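Local atomic coordinates of glutathione S-transferase enzyme with thioredoxin-like domain (Xenorhabdus nematophila, PDB entry 4L8E), a protein that binds two glutathione molecules per subunit in a glutathione S-transferase fold and probably catalyses glutathione-dependent reactions. Residues L106-G111 with R119-Q124; A133-M138 with I191-W196; N184-A189 with E218-R223. All blocks are in the same frame, centred on the assembly; numbering follows the deposited sequence.

Interaction 1: residues L106-G111 with R119-Q124; sequences LANKTG and RERTEQ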
loop_
_atom_site.group_PDB
_atom_site.type_symbol
_atom_site.label_atom_id
_atom_site.label_comp_id
_atom_site.label_asym_id
_atom_site.label_seq_id
_atom_site.Cartn_x
_atom_site.Cartn_y
_atom_site.Cartn_z
ATOM N N LEU A 106 -4.034 15.037 0.067
ATOM C CA LEU A 106 -3.526 16.335 0.516
ATOM C C LEU A 106 -2.532 16.933 -0.487
ATOM O O LEU A 106 -2.502 18.149 -0.687
ATOM C CB LEU A 106 -2.873 16.212 1.898
ATOM C CG LEU A 106 -3.869 15.956 3.045
ATOM C CD1 LEU A 106 -3.111 15.752 4.344
ATOM C CD2 LEU A 106 -4.854 17.074 3.154
ATOM N N ALA A 107 -1.703 16.080 -1.075
ATOM C CA ALA A 107 -0.751 16.553 -2.091
ATOM C C ALA A 107 -1.513 17.123 -3.277
ATOM O O ALA A 107 -1.146 18.167 -3.804
ATOM C CB ALA A 107 0.184 15.432 -2.493
ATOM N N ASN A 108 -2.613 16.474 -3.680
ATOM C CA ASN A 108 -3.432 16.969 -4.785
ATOM C C ASN A 108 -4.151 18.253 -4.437
ATOM O O ASN A 108 -4.213 19.177 -5.233
ATOM C CB ASN A 108 -4.456 15.920 -5.236
ATOM C CG ASN A 108 -3.830 14.770 -5.984
ATOM O OD1 ASN A 108 -2.716 14.884 -6.487
ATOM N ND2 ASN A 108 -4.554 13.652 -6.090
ATOM N N LYS A 109 -4.681 18.322 -3.226
ATOM C CA LYS A 109 -5.414 19.504 -2.776
ATOM C C LYS A 109 -4.520 20.745 -2.703
ATOM O O LYS A 109 -4.911 21.816 -3.147
ATOM C CB LYS A 109 -6.048 19.247 -1.415
ATOM C CG LYS A 109 -6.968 20.381 -0.997
ATOM C CD LYS A 109 -7.777 20.059 0.234
ATOM C CE LYS A 109 -8.878 21.116 0.392
ATOM N NZ LYS A 109 -9.324 21.212 1.761
ATOM N N THR A 110 -3.303 20.576 -2.201
ATOM C CA THR A 110 -2.390 21.698 -1.981
ATOM C C THR A 110 -1.449 21.964 -3.154
ATOM O O THR A 110 -0.869 23.044 -3.236
ATOM C CB THR A 110 -1.496 21.447 -0.780
ATOM O OG1 THR A 110 -0.686 20.285 -1.032
ATOM C CG2 THR A 110 -2.340 21.228 0.490
ATOM N N GLY A 111 -1.284 20.971 -4.021
ATOM C CA GLY A 111 -0.325 21.034 -5.112
ATOM C C GLY A 111 1.130 20.941 -4.657
ATOM O O GLY A 111 2.034 21.318 -5.404
ATOM N N ARG A 119 5.865 11.769 -15.585
ATOM C CA ARG A 119 7.002 10.888 -15.269
ATOM C C ARG A 119 7.454 11.001 -13.839
ATOM O O ARG A 119 7.618 9.997 -13.162
ATOM C CB ARG A 119 8.212 11.156 -16.174
ATOM C CG ARG A 119 8.204 10.377 -17.405
ATOM C CD ARG A 119 9.351 10.723 -18.368
ATOM N NE ARG A 119 9.013 10.144 -19.651
ATOM C CZ ARG A 119 8.129 10.668 -20.492
ATOM N NH1 ARG A 119 7.517 11.826 -20.217
ATOM N NH2 ARG A 119 7.860 10.050 -21.616
ATOM N N GLU A 120 7.692 12.225 -13.372
ATOM C CA GLU A 120 8.163 12.411 -11.994
ATOM C C GLU A 120 7.142 11.954 -10.991
ATOM O O GLU A 120 7.482 11.340 -9.986
ATOM C CB GLU A 120 8.468 13.878 -11.724
ATOM C CG GLU A 120 9.645 14.413 -12.476
ATOM C CD GLU A 120 9.857 15.907 -12.242
ATOM O OE1 GLU A 120 9.120 16.509 -11.419
ATOM O OE2 GLU A 120 10.767 16.468 -12.890
ATOM N N ARG A 121 5.881 12.278 -11.260
ATOM C CA ARG A 121 4.783 11.897 -10.391
ATOM C C ARG A 121 4.674 10.382 -10.249
ATOM O O ARG A 121 4.460 9.857 -9.148
ATOM C CB ARG A 121 3.478 12.433 -10.971
ATOM C CG ARG A 121 2.254 12.217 -10.115
ATOM C CD ARG A 121 1.024 12.714 -10.892
ATOM N NE ARG A 121 -0.209 12.608 -10.120
ATOM C CZ ARG A 121 -0.653 13.546 -9.296
ATOM N NH1 ARG A 121 0.048 14.661 -9.128
ATOM N NH2 ARG A 121 -1.803 13.362 -8.641
ATOM N N THR A 122 4.801 9.699 -11.376
ATOM C CA THR A 122 4.633 8.255 -11.397
ATOM C C THR A 122 5.754 7.614 -10.584
ATOM O O THR A 122 5.518 6.669 -9.845
ATOM C CB THR A 122 4.581 7.729 -12.808
ATOM O OG1 THR A 122 3.444 8.289 -13.475
ATOM C CG2 THR A 122 4.463 6.198 -12.826
ATOM N N GLU A 123 6.973 8.128 -10.713
ATOM C CA GLU A 123 8.092 7.610 -9.935
ATOM C C GLU A 123 7.878 7.824 -8.445
ATOM O O GLU A 123 8.094 6.913 -7.635
ATOM C CB GLU A 123 9.418 8.215 -10.408
ATOM C CG GLU A 123 10.626 7.654 -9.717
ATOM C CD GLU A 123 11.062 6.273 -10.211
ATOM O OE1 GLU A 123 10.527 5.766 -11.239
ATOM O OE2 GLU A 123 11.958 5.691 -9.542
ATOM N N GLN A 124 7.431 9.021 -8.066
ATOM C CA GLN A 124 7.108 9.297 -6.670
ATOM C C GLN A 124 6.031 8.368 -6.138
ATOM O O GLN A 124 6.151 7.848 -5.046
ATOM C CB GLN A 124 6.699 10.760 -6.516
ATOM C CG GLN A 124 7.836 11.677 -6.788
ATOM C CD GLN A 124 7.434 13.108 -6.967
ATOM O OE1 GLN A 124 6.277 13.407 -7.227
ATOM N NE2 GLN A 124 8.404 14.009 -6.860
HETATM O O HOH W 1 -1.016 16.706 -7.492
#
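R121 brings one terminal nitrogen of its guanidinium against the side-chain carbonyl of N108, and this single pair of residues makes up the direct contact between 106-111 and 119-124. The hydrogen bond from R121 NH2 to N108 OD1 measures 2.8 Å, with an N-H...O angle of 160°, so it is fairly straight. Amide and guanidinium are nearly coplanar, 9° apart, and OD1 meets the guanidinium at its edge rather than over a face. A water closes a second path between the same groups: it donates to N108 OD1 at 2.7 Å and accepts from R121 NH1 at 2.8 Å. Two donors therefore converge on OD1, and the bond and its water bridge together fix the rotation of the amide. The span is bridged mainly by the arginine, whose CG stands anti to the backbone N (chi1 -175°) and whose chain then runs extended as far as NE.

In the glutathione S-transferase fold this joins helix 99-110, the last helix of the thioredoxin-like domain, to helix 118-145, the first of the all-helical domain, across the linker between them. R121 NH1 also donates to S115 O in that linker, so the guanidinium holds the connecting loop as well as the preceding helix.

At the end of helix 99-110, L106 O accepts from both T110 N, at 3.0 Å, and T110 OG1, at 2.8 Å, the two donors arriving from opposite faces of the carbonyl plane. G111 then leaves helical geometry with positive phi, turning the chain into the linker.

Interaction 2: residues A133-M138 with I191-W196; sequences AGFGPM and IAVYPW. With GSH (glutathione), chain B.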
loop_
_atom_site.group_PDB
_atom_site.type_symbol
_atom_site.label_atom_id
_atom_site.label_comp_id
_atom_site.label_asym_id
_atom_site.label_seq_id
_atom_site.Cartn_x
_atom_site.Cartn_y
_atom_site.Cartn_z
ATOM N N ALA A 133 2.934 -0.723 1.047
ATOM C CA ALA A 133 2.693 -2.136 0.770
ATOM C C ALA A 133 3.775 -3.066 1.283
ATOM O O ALA A 133 3.531 -4.274 1.489
ATOM C CB ALA A 133 2.489 -2.352 -0.752
ATOM N N GLY A 134 4.983 -2.536 1.447
ATOM C CA GLY A 134 6.117 -3.367 1.833
ATOM C C GLY A 134 6.887 -2.830 3.034
ATOM O O GLY A 134 7.019 -3.528 4.038
ATOM N N PHE A 135 7.397 -1.606 2.953
ATOM C CA PHE A 135 8.278 -1.089 3.999
ATOM C C PHE A 135 7.546 -1.032 5.364
ATOM O O PHE A 135 7.997 -1.579 6.382
ATOM C CB PHE A 135 8.821 0.276 3.553
ATOM C CG PHE A 135 10.065 0.735 4.303
ATOM C CD1 PHE A 135 11.257 0.059 4.137
ATOM C CD2 PHE A 135 10.036 1.848 5.150
ATOM C CE1 PHE A 135 12.404 0.461 4.786
ATOM C CE2 PHE A 135 11.192 2.264 5.797
ATOM C CZ PHE A 135 12.383 1.562 5.611
ATOM N N GLY A 136 6.405 -0.369 5.384
ATOM C CA GLY A 136 5.609 -0.292 6.594
ATOM C C GLY A 136 5.103 -1.645 7.085
ATOM O O GLY A 136 5.275 -2.022 8.263
ATOM N N PRO A 137 4.430 -2.391 6.214
ATOM C CA PRO A 137 3.854 -3.623 6.724
ATOM C C PRO A 137 4.909 -4.581 7.248
ATOM O O PRO A 137 4.710 -5.193 8.280
ATOM C CB PRO A 137 3.144 -4.200 5.497
ATOM C CG PRO A 137 2.732 -2.985 4.755
ATOM C CD PRO A 137 3.860 -2.027 4.909
ATOM N N MET A 138 6.030 -4.713 6.555
ATOM C CA MET A 138 7.022 -5.701 6.993
ATOM C C MET A 138 7.830 -5.231 8.213
ATOM O O MET A 138 8.098 -6.022 9.124
ATOM C CB MET A 138 7.947 -6.077 5.844
ATOM C CG MET A 138 7.208 -6.741 4.690
ATOM S SD MET A 138 6.509 -8.326 5.229
ATOM C CE MET A 138 4.771 -7.908 5.413
ATOM N N ILE A 191 8.256 11.375 2.751
ATOM C CA ILE A 191 7.472 11.600 3.967
ATOM C C ILE A 191 6.894 10.276 4.475
ATOM O O ILE A 191 6.854 10.035 5.689
ATOM C CB ILE A 191 6.356 12.641 3.712
ATOM C CG1 ILE A 191 6.966 14.025 3.446
ATOM C CG2 ILE A 191 5.325 12.592 4.822
ATOM C CD1 ILE A 191 5.973 15.023 2.872
ATOM N N ALA A 192 6.466 9.409 3.562
ATOM C CA ALA A 192 5.918 8.117 3.947
ATOM C C ALA A 192 6.987 7.194 4.560
ATOM O O ALA A 192 6.711 6.464 5.530
ATOM C CB ALA A 192 5.257 7.440 2.756
ATOM N N VAL A 193 8.186 7.224 4.007
ATOM C CA VAL A 193 9.262 6.325 4.424
ATOM C C VAL A 193 9.946 6.789 5.711
ATOM O O VAL A 193 10.285 5.984 6.590
ATOM C CB VAL A 193 10.297 6.151 3.309
ATOM C CG1 VAL A 193 11.501 5.316 3.757
ATOM C CG2 VAL A 193 9.637 5.438 2.102
ATOM N N TYR A 194 10.137 8.085 5.851
ATOM C CA TYR A 194 10.948 8.574 6.952
ATOM C C TYR A 194 10.553 8.085 8.354
ATOM O O TYR A 194 11.399 7.675 9.122
ATOM C CB TYR A 194 11.071 10.110 6.922
ATOM C CG TYR A 194 11.853 10.670 8.071
ATOM C CD1 TYR A 194 13.247 10.728 8.039
ATOM C CD2 TYR A 194 11.218 11.119 9.209
ATOM C CE1 TYR A 194 13.982 11.233 9.088
ATOM C CE2 TYR A 194 11.953 11.628 10.279
ATOM C CZ TYR A 194 13.324 11.686 10.214
ATOM O OH TYR A 194 14.017 12.203 11.271
ATOM N N PRO A 195 9.266 8.153 8.715
ATOM C CA PRO A 195 8.932 7.780 10.093
ATOM C C PRO A 195 9.213 6.319 10.406
ATOM O O PRO A 195 9.430 6.003 11.590
ATOM C CB PRO A 195 7.428 8.082 10.171
ATOM C CG PRO A 195 7.212 9.129 9.114
ATOM C CD PRO A 195 8.121 8.732 8.003
ATOM N N TRP A 196 9.242 5.481 9.381
ATOM C CA TRP A 196 9.589 4.074 9.532
ATOM C C TRP A 196 11.098 3.864 9.557
ATOM O O TRP A 196 11.618 3.155 10.406
ATOM C CB TRP A 196 8.938 3.248 8.418
ATOM C CG TRP A 196 7.499 2.926 8.739
ATOM C CD1 TRP A 196 6.370 3.576 8.287
ATOM C CD2 TRP A 196 7.043 1.919 9.642
ATOM N NE1 TRP A 196 5.248 3.005 8.846
ATOM C CE2 TRP A 196 5.634 1.987 9.675
ATOM C CE3 TRP A 196 7.690 0.959 10.430
ATOM C CZ2 TRP A 196 4.873 1.140 10.466
ATOM C CZ3 TRP A 196 6.940 0.142 11.207
ATOM C CH2 TRP A 196 5.536 0.208 11.204
HETATM N N1 GSH B . -2.715 -4.701 15.806
HETATM C CA1 GSH B . -1.417 -4.243 15.480
HETATM C C1 GSH B . -0.465 -5.406 15.508
HETATM O O11 GSH B . -0.718 -6.421 16.230
HETATM O O12 GSH B . 0.604 -5.362 14.819
HETATM C CB1 GSH B . -0.997 -3.240 16.484
HETATM C CG1 GSH B . 0.395 -2.691 16.238
HETATM C CD1 GSH B . 0.406 -1.674 15.114
HETATM O OE1 GSH B . -0.595 -1.061 14.816
HETATM N N2 GSH B . 1.651 -1.472 14.398
HETATM C CA2 GSH B . 1.740 -0.527 13.334
HETATM C C2 GSH B . 2.087 -1.295 12.067
HETATM O O2 GSH B . 2.798 -2.311 12.059
HETATM C CB2 GSH B . 2.796 0.486 13.583
HETATM S SG2 GSH B . 2.352 1.547 14.967
HETATM N N3 GSH B . 1.547 -0.845 10.831
HETATM C CA3 GSH B . 1.875 -1.582 9.634
HETATM C C3 GSH B . 1.841 -0.670 8.474
HETATM O O31 GSH B . 2.092 0.551 8.636
HETATM O O32 GSH B . 1.553 -1.148 7.340
#
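This is a buried, apolar helix-to-helix contact in the all-helical domain, where helix 118-145 runs beside helix 188-197 at the wall of a glutathione pocket. The axes of the two short segments approach to 10.0 Å and cross at 24°, nearly parallel. G136 CA sits over one face of the W196 indole, 3.9 Å from the centroid of the five-membered ring and only 13° off the normal, a CH-pi contact. G136 O lies over the same ring system further out, 3.7 Å from W196 CH2, so the indole rests on the glycine backbone.

In the glutathione S-transferase fold the helical domain faces the thioredoxin-like domain across a cleft, and both segments here line one of the glutathione pockets of this protein. One glycyl carboxylate oxygen, GSH O31, comes to 3.4 Å from W196 CZ2, whereas the other, GSH O32, lies 3.3 Å from P137 N, a proline nitrogen that has no hydrogen to donate. W196 NE1 is hydrogen-bonded to N38 OD1 of helix 37-49 in the thioredoxin-like domain, which helps set the orientation of the indole. N38 ND2 and R159 NH2 of the second subunit bond this glutathione as well.

F135 extends the contact on its other flank. Its CG is anti to the backbone N (chi1 -162°), which sends the ring along the interface until F135 CE2 lies 3.6 Å from W196 CB. F135 CE2 is also 3.7 Å from V193 CG1, and the phenyl and valyl side chains cross at about a right angle. L167 and Y168 of helix 154-175 pack against F135 from elsewhere in the domain.

Interaction 3: residues N184-A189 with E218-R223; sequences NEYSIA and EKIQQR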
loop_
_atom_site.group_PDB
_atom_site.type_symbol
_atom_site.label_atom_id
_atom_site.label_comp_id
_atom_site.label_asym_id
_atom_site.label_seq_id
_atom_site.Cartn_x
_atom_site.Cartn_y
_atom_site.Cartn_z
ATOM N N ASN A 184 14.322 14.201 -7.504
ATOM C CA ASN A 184 15.248 15.267 -7.181
ATOM C C ASN A 184 14.768 16.135 -6.028
ATOM O O ASN A 184 15.522 16.985 -5.547
ATOM C CB ASN A 184 15.433 16.168 -8.401
ATOM C CG ASN A 184 16.428 15.618 -9.379
ATOM O OD1 ASN A 184 17.276 14.803 -9.021
ATOM N ND2 ASN A 184 16.342 16.062 -10.624
ATOM N N GLU A 185 13.514 15.956 -5.605
ATOM C CA GLU A 185 12.933 16.795 -4.567
ATOM C C GLU A 185 12.220 15.966 -3.504
ATOM O O GLU A 185 11.680 14.901 -3.797
ATOM C CB GLU A 185 11.922 17.781 -5.169
ATOM C CG GLU A 185 12.495 18.728 -6.221
ATOM C CD GLU A 185 13.530 19.691 -5.654
ATOM O OE1 GLU A 185 13.500 19.943 -4.429
ATOM O OE2 GLU A 185 14.377 20.193 -6.432
ATOM N N TYR A 186 12.229 16.474 -2.276
ATOM C CA TYR A 186 11.446 15.878 -1.184
ATOM C C TYR A 186 9.983 15.753 -1.615
ATOM O O TYR A 186 9.393 16.718 -2.102
ATOM C CB TYR A 186 11.547 16.776 0.047
ATOM C CG TYR A 186 11.062 16.206 1.388
ATOM C CD1 TYR A 186 11.630 15.084 1.919
ATOM C CD2 TYR A 186 10.084 16.856 2.145
ATOM C CE1 TYR A 186 11.235 14.566 3.147
ATOM C CE2 TYR A 186 9.671 16.337 3.384
ATOM C CZ TYR A 186 10.271 15.215 3.882
ATOM O OH TYR A 186 9.908 14.676 5.100
ATOM N N SER A 187 9.404 14.561 -1.438
ATOM C CA SER A 187 8.025 14.312 -1.842
ATOM C C SER A 187 7.299 13.458 -0.832
ATOM O O SER A 187 7.886 12.985 0.141
ATOM C CB SER A 187 7.961 13.632 -3.214
ATOM O OG SER A 187 8.149 12.223 -3.126
ATOM N N ILE A 188 6.034 13.184 -1.113
ATOM C CA ILE A 188 5.257 12.333 -0.226
ATOM C C ILE A 188 5.836 10.918 -0.122
ATOM O O ILE A 188 5.577 10.231 0.855
ATOM C CB ILE A 188 3.737 12.307 -0.573
ATOM C CG1 ILE A 188 3.486 11.827 -1.989
ATOM C CG2 ILE A 188 3.090 13.670 -0.311
ATOM C CD1 ILE A 188 2.003 11.721 -2.306
ATOM N N ALA A 189 6.644 10.498 -1.092
ATOM C CA ALA A 189 7.329 9.197 -0.989
ATOM C C ALA A 189 8.306 9.222 0.202
ATOM O O ALA A 189 8.336 8.307 1.009
ATOM C CB ALA A 189 8.048 8.870 -2.267
ATOM N N GLU A 218 19.613 11.742 7.966
ATOM C CA GLU A 218 20.262 12.921 8.520
ATOM C C GLU A 218 19.757 14.201 7.841
ATOM O O GLU A 218 19.550 15.222 8.491
ATOM C CB GLU A 218 21.784 12.776 8.412
ATOM C CG GLU A 218 22.367 11.823 9.468
ATOM C CD GLU A 218 23.793 11.311 9.199
ATOM O OE1 GLU A 218 24.398 11.574 8.129
ATOM O OE2 GLU A 218 24.307 10.610 10.092
ATOM N N LYS A 219 19.580 14.137 6.529
ATOM C CA LYS A 219 19.115 15.274 5.743
ATOM C C LYS A 219 17.672 15.657 6.124
ATOM O O LYS A 219 17.344 16.835 6.304
ATOM C CB LYS A 219 19.165 14.862 4.261
ATOM C CG LYS A 219 18.767 15.885 3.245
ATOM C CD LYS A 219 19.298 15.485 1.851
ATOM C CE LYS A 219 18.626 14.241 1.275
ATOM N NZ LYS A 219 19.259 13.868 -0.026
ATOM N N ILE A 220 16.804 14.660 6.216
ATOM C CA ILE A 220 15.394 14.924 6.492
ATOM C C ILE A 220 15.205 15.383 7.949
ATOM O O ILE A 220 14.325 16.198 8.270
ATOM C CB ILE A 220 14.551 13.697 6.160
ATOM C CG1 ILE A 220 14.560 13.482 4.645
ATOM C CG2 ILE A 220 13.119 13.860 6.649
ATOM C CD1 ILE A 220 14.091 12.151 4.244
ATOM N N GLN A 221 16.056 14.876 8.831
ATOM C CA GLN A 221 16.043 15.282 10.234
ATOM C C GLN A 221 16.325 16.773 10.396
ATOM O O GLN A 221 15.887 17.402 11.357
ATOM C CB GLN A 221 17.074 14.466 11.011
ATOM C CG GLN A 221 16.960 14.552 12.512
ATOM C CD GLN A 221 18.046 13.748 13.219
ATOM O OE1 GLN A 221 19.155 13.581 12.700
ATOM N NE2 GLN A 221 17.730 13.241 14.408
ATOM N N GLN A 222 17.056 17.351 9.449
ATOM C CA GLN A 222 17.394 18.782 9.518
ATOM C C GLN A 222 16.248 19.730 9.088
ATOM O O GLN A 222 16.276 20.946 9.369
ATOM C CB GLN A 222 18.640 19.069 8.686
ATOM C CG GLN A 222 19.965 18.557 9.296
ATOM C CD GLN A 222 20.302 19.195 10.644
ATOM O OE1 GLN A 222 20.318 18.516 11.675
ATOM N NE2 GLN A 222 20.581 20.504 10.637
ATOM N N ARG A 223 15.241 19.192 8.413
ATOM C CA ARG A 223 14.095 19.995 7.996
ATOM C C ARG A 223 13.313 20.520 9.195
ATOM O O ARG A 223 12.919 19.747 10.074
ATOM C CB ARG A 223 13.168 19.164 7.100
ATOM C CG ARG A 223 13.851 18.636 5.846
ATOM C CD ARG A 223 12.839 17.894 4.929
ATOM N NE ARG A 223 11.852 18.820 4.383
ATOM C CZ ARG A 223 12.022 19.563 3.282
ATOM N NH1 ARG A 223 13.130 19.482 2.556
ATOM N NH2 ARG A 223 11.054 20.371 2.894
#
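An arginine-tyrosine stack joins the turn leading into helix 188-197 to the turn that follows helix 211-221 and leads into helix 224-230, with R223 at the N-cap position, in the helical domain of this glutathione S-transferase. The guanidinium of R223 lies flat on the ring of Y186, with centres 4.1 Å apart and planes inclined by 21°. The overlap is offset: R223 NE stands over the rim of the ring, 3.5 Å from Y186 CE2. Further back along the arginine, CD is better centred, 3.8 Å from the ring centroid and 11° off the normal, so a CH-pi contact accompanies the stack. A bend at chi3 (67°) lets the methylene and the guanidinium lie over the same ring.

I220, one turn earlier, meets the tyrosine elsewhere. I220 CG1 is 3.8 Å from Y186 CE1, and I220 CG2 comes to 3.7 Å from Y186 OH; the two side chains cross at about a right angle. The ring thus has the arginine over one face and the isoleucine at its CE1 and OH end.

R223 NE also forms a salt bridge with E48 OE2, which probably helps to hold the guanidinium over the tyrosine. On the other segment, S187 is the N-cap of helix 188-197: its OG accepts from A189 N at 3.1 Å, a capping bond, and S187 N donates to D190 OD2. Both bonds help fix the backbone just after Y186.

Around the contact, E48 belongs to helix 37-49 of the thioredoxin-like domain, and Y186 also packs on I191 of helix 188-197.

From the N terminus, interaction 1 comes first and closes a short loop, with seven residues between its segments, across the linker from the thioredoxin-like to the helical domain. Interaction 2 follows along the same helix 118-145, its centre about 18 Å from that of interaction 1, and closes a long loop of 52 residues that includes helix 154-175. Interaction 3 crosses it: 184-189 precedes 191-196, while 218-223 lies beyond it, and its loop of 28 residues holds most of helices 188-197 and 211-221. Y194 CD1 and I220 CG2, 3.4 Å apart, join these two contacts directly. Interaction 3 also packs on interaction 1, with Q124 O 3.5 Å from A189 CB.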